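Local coordinates for bifunctional pinoresinol-lariciresinol reductase 1 (Thuja plicata, PDB 1QYD), which reduces pinoresinol to lariciresinol and (-)-lariciresinol on to (+)-secoisolariciresinol in lignan biosynthesis, drawing the hydride from NADPH, at residues V182-D187 with L227-V232; G201-K206 with K295-V300. All coordinates share one frame; numbering follows the deposited sequence.

Interaction 1 of 2, residues V182-D187 with L227-V232; sequences VLIYGD and LSQKEV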
loop_
_atom_site.group_PDB
_atom_site.type_symbol
_atom_site.label_atom_id
_atom_site.label_comp_id
_atom_site.label_asym_id
_atom_site.label_seq_id
_atom_site.Cartn_x
_atom_site.Cartn_y
_atom_site.Cartn_z
ATOM N N VAL A 182 5.017 27.752 19.293
ATOM C CA VAL A 182 5.487 27.149 18.062
ATOM C C VAL A 182 6.489 26.106 18.493
ATOM O O VAL A 182 7.395 26.391 19.276
ATOM C CB VAL A 182 6.252 28.085 17.056
ATOM C CG1 VAL A 182 5.255 28.718 16.092
ATOM C CG2 VAL A 182 7.044 29.152 17.796
ATOM N N LEU A 183 6.303 24.875 18.019
ATOM C CA LEU A 183 7.255 23.808 18.276
ATOM C C LEU A 183 8.331 23.924 17.187
ATOM O O LEU A 183 7.980 24.081 16.011
ATOM C CB LEU A 183 6.497 22.478 18.215
ATOM C CG LEU A 183 6.977 21.198 18.964
ATOM C CD1 LEU A 183 5.829 20.634 19.817
ATOM C CD2 LEU A 183 7.352 20.092 17.984
ATOM N N ILE A 184 9.638 23.982 17.548
ATOM C CA ILE A 184 10.718 24.013 16.552
ATOM C C ILE A 184 11.503 22.704 16.588
ATOM O O ILE A 184 11.657 22.014 17.590
ATOM C CB ILE A 184 11.716 25.219 16.767
ATOM C CG1 ILE A 184 11.025 26.568 16.620
ATOM C CG2 ILE A 184 12.792 25.184 15.688
ATOM C CD1 ILE A 184 11.968 27.775 16.406
ATOM N N TYR A 185 11.985 22.313 15.421
ATOM C CA TYR A 185 12.653 21.051 15.291
ATOM C C TYR A 185 14.142 21.287 15.391
ATOM O O TYR A 185 14.841 21.761 14.496
ATOM C CB TYR A 185 12.202 20.439 13.957
ATOM C CG TYR A 185 10.672 20.317 13.950
ATOM C CD1 TYR A 185 9.910 21.144 13.112
ATOM C CD2 TYR A 185 10.035 19.442 14.839
ATOM C CE1 TYR A 185 8.519 21.122 13.179
ATOM C CE2 TYR A 185 8.654 19.398 14.900
ATOM C CZ TYR A 185 7.910 20.247 14.082
ATOM O OH TYR A 185 6.538 20.294 14.232
ATOM N N GLY A 186 14.555 21.033 16.622
ATOM C CA GLY A 186 15.953 21.076 16.997
ATOM C C GLY A 186 16.447 22.477 17.230
ATOM O O GLY A 186 16.292 23.083 18.296
ATOM N N ASP A 187 17.080 22.924 16.159
ATOM C CA ASP A 187 17.658 24.246 16.081
ATOM C C ASP A 187 16.729 25.146 15.303
ATOM O O ASP A 187 16.462 26.272 15.698
ATOM C CB ASP A 187 19.040 24.161 15.393
ATOM C CG ASP A 187 19.176 23.365 14.077
ATOM O OD1 ASP A 187 20.241 23.455 13.469
ATOM O OD2 ASP A 187 18.260 22.648 13.652
ATOM N N LEU A 227 14.712 29.049 3.104
ATOM C CA LEU A 227 14.611 29.451 4.478
ATOM C C LEU A 227 14.417 28.326 5.463
ATOM O O LEU A 227 13.752 27.316 5.235
ATOM C CB LEU A 227 13.473 30.432 4.570
ATOM C CG LEU A 227 13.510 31.620 3.655
ATOM C CD1 LEU A 227 12.188 32.332 3.679
ATOM C CD2 LEU A 227 14.646 32.484 4.061
ATOM N N SER A 228 15.053 28.574 6.602
ATOM C CA SER A 228 14.964 27.672 7.722
ATOM C C SER A 228 13.594 27.800 8.369
ATOM O O SER A 228 12.808 28.670 7.990
ATOM C CB SER A 228 16.097 27.995 8.725
ATOM O OG SER A 228 16.157 29.285 9.344
ATOM N N GLN A 229 13.312 26.922 9.340
ATOM C CA GLN A 229 12.033 26.900 10.041
ATOM C C GLN A 229 11.725 28.149 10.835
ATOM O O GLN A 229 10.638 28.706 10.746
ATOM C CB GLN A 229 11.966 25.742 11.007
ATOM C CG GLN A 229 10.560 25.645 11.613
ATOM C CD GLN A 229 10.483 24.542 12.638
ATOM O OE1 GLN A 229 11.459 23.850 12.943
ATOM N NE2 GLN A 229 9.283 24.399 13.180
ATOM N N LYS A 230 12.734 28.489 11.636
ATOM C CA LYS A 230 12.796 29.640 12.498
ATOM C C LYS A 230 12.691 30.898 11.647
ATOM O O LYS A 230 11.971 31.816 12.025
ATOM C CB LYS A 230 14.119 29.477 13.233
ATOM C CG LYS A 230 14.620 30.316 14.404
ATOM C CD LYS A 230 16.028 29.752 14.734
ATOM C CE LYS A 230 16.808 30.535 15.822
ATOM N NZ LYS A 230 18.239 30.230 15.882
ATOM N N GLU A 231 13.341 31.014 10.494
ATOM C CA GLU A 231 13.192 32.218 9.709
ATOM C C GLU A 231 11.851 32.437 9.088
ATOM O O GLU A 231 11.605 33.579 8.712
ATOM C CB GLU A 231 14.113 32.288 8.565
ATOM C CG GLU A 231 15.574 32.286 8.930
ATOM C CD GLU A 231 16.353 32.210 7.640
ATOM O OE1 GLU A 231 16.521 31.107 7.117
ATOM O OE2 GLU A 231 16.750 33.266 7.148
ATOM N N VAL A 232 11.024 31.392 8.884
ATOM C CA VAL A 232 9.636 31.552 8.421
ATOM C C VAL A 232 8.749 31.923 9.625
ATOM O O VAL A 232 7.769 32.660 9.484
ATOM C CB VAL A 232 9.108 30.234 7.742
ATOM C CG1 VAL A 232 7.578 30.208 7.448
ATOM C CG2 VAL A 232 9.879 30.137 6.435
#
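At the N-terminal end of helix 229-241, Gln229 reaches across to the backbone of the loop that joins strands 181-182 and 191-195, meeting Leu183, Ile184 and Tyr185. Its CG stands anti to the backbone N (chi1 -174°) and the chain beyond is extended, which carries the terminal amide to the loop. There Gln229 OE1 accepts a nearly straight bond from Tyr185 N at 3.0 Å, while Gln229 NE2 makes a weak, bent bond to Leu183 O at 3.1 Å. The amide lies 13° from the plane of the Tyr185 ring, with NE2 of Gln229 3.3 Å from CD1 of Tyr185. Ile184 CG2 comes within 3.3 Å of Gln229 OE1, and Ile184 CD1 rests on CB and CG of Lys230. Lys230 CD passes 3.6 Å from Asp187 O. The N-cap residue Ser228 and Glu231 form a capping box; Glu231 OE1 takes Ser228 N and Ser228 OG from opposite faces of its carboxylate plane and pairs with Lys191, while Glu231 N returns a weak bond to Ser228 OG. The Tyr185 hydroxyl bonds to Ala169 O. One amide serves a backbone N-H and a backbone carbonyl two residues apart, and this donor and acceptor would probably fix which way round it sits.

Interaction 2 of 2, residues G201-K206 with K295-V300; sequences GTYTIK and KLYPEV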
loop_
_atom_site.group_PDB
_atom_site.type_symbol
_atom_site.label_atom_id
_atom_site.label_comp_id
_atom_site.label_asym_id
_atom_site.label_seq_id
_atom_site.Cartn_x
_atom_site.Cartn_y
_atom_site.Cartn_z
ATOM N N GLY A 201 2.673 25.506 -10.413
ATOM C CA GLY A 201 1.912 25.249 -11.599
ATOM C C GLY A 201 2.535 26.018 -12.717
ATOM O O GLY A 201 2.811 25.414 -13.735
ATOM N N THR A 202 2.801 27.310 -12.544
ATOM C CA THR A 202 3.394 28.172 -13.566
ATOM C C THR A 202 4.725 27.621 -14.065
ATOM O O THR A 202 4.959 27.595 -15.273
ATOM C CB THR A 202 3.635 29.587 -13.036
ATOM O OG1 THR A 202 2.391 30.164 -12.623
ATOM C CG2 THR A 202 4.251 30.463 -14.115
ATOM N N TYR A 203 5.599 27.158 -13.160
ATOM C CA TYR A 203 6.873 26.600 -13.541
ATOM C C TYR A 203 6.755 25.218 -14.178
ATOM O O TYR A 203 7.692 24.827 -14.892
ATOM C CB TYR A 203 7.799 26.502 -12.316
ATOM C CG TYR A 203 8.432 27.818 -11.905
ATOM C CD1 TYR A 203 8.374 28.244 -10.568
ATOM C CD2 TYR A 203 9.032 28.619 -12.878
ATOM C CE1 TYR A 203 8.906 29.473 -10.200
ATOM C CE2 TYR A 203 9.565 29.845 -12.512
ATOM C CZ TYR A 203 9.493 30.264 -11.182
ATOM O OH TYR A 203 9.985 31.510 -10.869
ATOM N N THR A 204 5.682 24.426 -13.926
ATOM C CA THR A 204 5.592 23.142 -14.598
ATOM C C THR A 204 5.027 23.345 -15.989
ATOM O O THR A 204 5.423 22.566 -16.853
ATOM C CB THR A 204 4.700 22.077 -13.888
ATOM O OG1 THR A 204 3.409 22.602 -13.786
ATOM C CG2 THR A 204 5.145 21.746 -12.506
ATOM N N ILE A 205 4.171 24.344 -16.291
ATOM C CA ILE A 205 3.725 24.485 -17.663
ATOM C C ILE A 205 4.780 25.149 -18.550
ATOM O O ILE A 205 4.755 25.024 -19.782
ATOM C CB ILE A 205 2.360 25.227 -17.643
ATOM C CG1 ILE A 205 1.317 24.168 -17.442
ATOM C CG2 ILE A 205 1.944 25.863 -18.941
ATOM C CD1 ILE A 205 1.261 23.636 -16.001
ATOM N N LYS A 206 5.751 25.820 -17.922
ATOM C CA LYS A 206 6.917 26.361 -18.621
ATOM C C LYS A 206 8.047 25.326 -18.859
ATOM O O LYS A 206 8.890 25.535 -19.726
ATOM C CB LYS A 206 7.465 27.549 -17.828
ATOM C CG LYS A 206 6.450 28.686 -17.759
ATOM C CD LYS A 206 7.162 30.009 -17.613
ATOM C CE LYS A 206 6.125 31.061 -17.879
ATOM N NZ LYS A 206 6.720 32.229 -18.459
ATOM N N LYS A 295 16.041 29.723 -12.361
ATOM C CA LYS A 295 17.135 30.123 -13.246
ATOM C C LYS A 295 16.649 30.199 -14.696
ATOM O O LYS A 295 16.804 31.222 -15.371
ATOM C CB LYS A 295 18.301 29.116 -13.206
ATOM C CG LYS A 295 19.413 29.241 -12.160
ATOM C CD LYS A 295 20.329 28.008 -12.265
ATOM C CE LYS A 295 21.451 28.060 -11.209
ATOM N NZ LYS A 295 22.367 26.924 -11.239
ATOM N N LEU A 296 16.037 29.090 -15.152
ATOM C CA LEU A 296 15.467 28.923 -16.491
ATOM C C LEU A 296 14.411 29.946 -16.869
ATOM O O LEU A 296 14.421 30.512 -17.969
ATOM C CB LEU A 296 14.816 27.566 -16.629
ATOM C CG LEU A 296 15.628 26.304 -16.680
ATOM C CD1 LEU A 296 14.796 25.156 -16.125
ATOM C CD2 LEU A 296 16.097 26.092 -18.099
ATOM N N TYR A 297 13.472 30.190 -15.947
ATOM C CA TYR A 297 12.408 31.109 -16.271
ATOM C C TYR A 297 12.570 32.281 -15.331
ATOM O O TYR A 297 11.883 32.376 -14.313
ATOM C CB TYR A 297 11.059 30.382 -16.106
ATOM C CG TYR A 297 11.106 29.040 -16.795
ATOM C CD1 TYR A 297 11.280 28.930 -18.180
ATOM C CD2 TYR A 297 11.121 27.901 -16.005
ATOM C CE1 TYR A 297 11.491 27.672 -18.758
ATOM C CE2 TYR A 297 11.329 26.652 -16.582
ATOM C CZ TYR A 297 11.515 26.532 -17.947
ATOM O OH TYR A 297 11.708 25.271 -18.486
ATOM N N PRO A 298 13.521 33.180 -15.620
ATOM C CA PRO A 298 13.847 34.310 -14.769
ATOM C C PRO A 298 12.702 35.320 -14.748
ATOM O O PRO A 298 12.406 35.940 -13.728
ATOM C CB PRO A 298 15.142 34.792 -15.372
ATOM C CG PRO A 298 14.912 34.634 -16.851
ATOM C CD PRO A 298 14.313 33.248 -16.838
ATOM N N GLU A 299 12.005 35.419 -15.881
ATOM C CA GLU A 299 10.830 36.249 -16.075
ATOM C C GLU A 299 9.651 35.929 -15.161
ATOM O O GLU A 299 8.894 36.822 -14.765
ATOM C CB GLU A 299 10.451 36.115 -17.536
ATOM C CG GLU A 299 10.633 34.722 -18.199
ATOM C CD GLU A 299 9.541 33.694 -17.966
ATOM O OE1 GLU A 299 9.785 32.510 -18.185
ATOM O OE2 GLU A 299 8.446 34.085 -17.583
ATOM N N VAL A 300 9.509 34.652 -14.795
ATOM C CA VAL A 300 8.462 34.259 -13.893
ATOM C C VAL A 300 8.751 34.906 -12.555
ATOM O O VAL A 300 9.888 35.122 -12.129
ATOM C CB VAL A 300 8.409 32.747 -13.707
ATOM C CG1 VAL A 300 7.194 32.321 -12.894
ATOM C CG2 VAL A 300 8.254 32.087 -15.040
#
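Helix 197-207 runs past the turn that follows helix 293-296, the two backbones coming nearest at Lys206 and Tyr297, whose CA atoms are 7.6 Å apart. Helix 197-207 also packs on helix 17-26, which follows the glycine-rich turn of a probable NADP-binding Rossmann fold, so the later turn is brought against that domain. Tyr297 is the first residue to leave the helical conformation, and its ring turns back toward helix 197-207. Lys206 CB sits over the centre of one face in a CH-pi contact, 3.9 Å from the Tyr297 ring centroid and 3° off the normal. Leu296 CB covers the opposite face. Tyr297 CD2 also meets Tyr203 CD2 at 3.8 Å. An alanine in place of Tyr297 would probably open a gap between Leu296 and Lys206 and leave Tyr203 CD2 without the ring it packs against. Val300 fills the other part of the contact: its CB lies 3.3 Å from Tyr203 CE2, its CG1 also meets Thr202 CG2, and its CG2 packs against Lys206 CD at 3.5 Å. Tyr203 also touches Ala293 and Thr294 of helix 293-296. Lys206 and Glu299 meet tip to tip. Glu299 CG takes the crowded position between backbone N and carbonyl carbon (chi1 37°), and the chain bends at chi2. Lys206 NZ closes the salt bridge on the syn side of Glu299 OE2 but 25° out of the carboxylate plane, at 2.7 Å.

From the N terminus, the chain first lays down all five strands of the parallel sheet with its GxGxxG turn, consistent with an NADP-binding Rossmann fold. It then enters 182-187, the first half of interaction 1, and next 201-206, the first half of interaction 2. Interaction 1 closes first, at 227-232, a loop spanning 39 residues; interaction 2 closes at 295-300, across 88. The two loops therefore cross rather than nest. Interaction 1 ties a loop to the start of helix 229-241, beside the small mixed sheet. Interaction 2 joins helix 197-207, which also packs on helix 17-26, to a late turn. Their nearest atoms are about 15 Å apart.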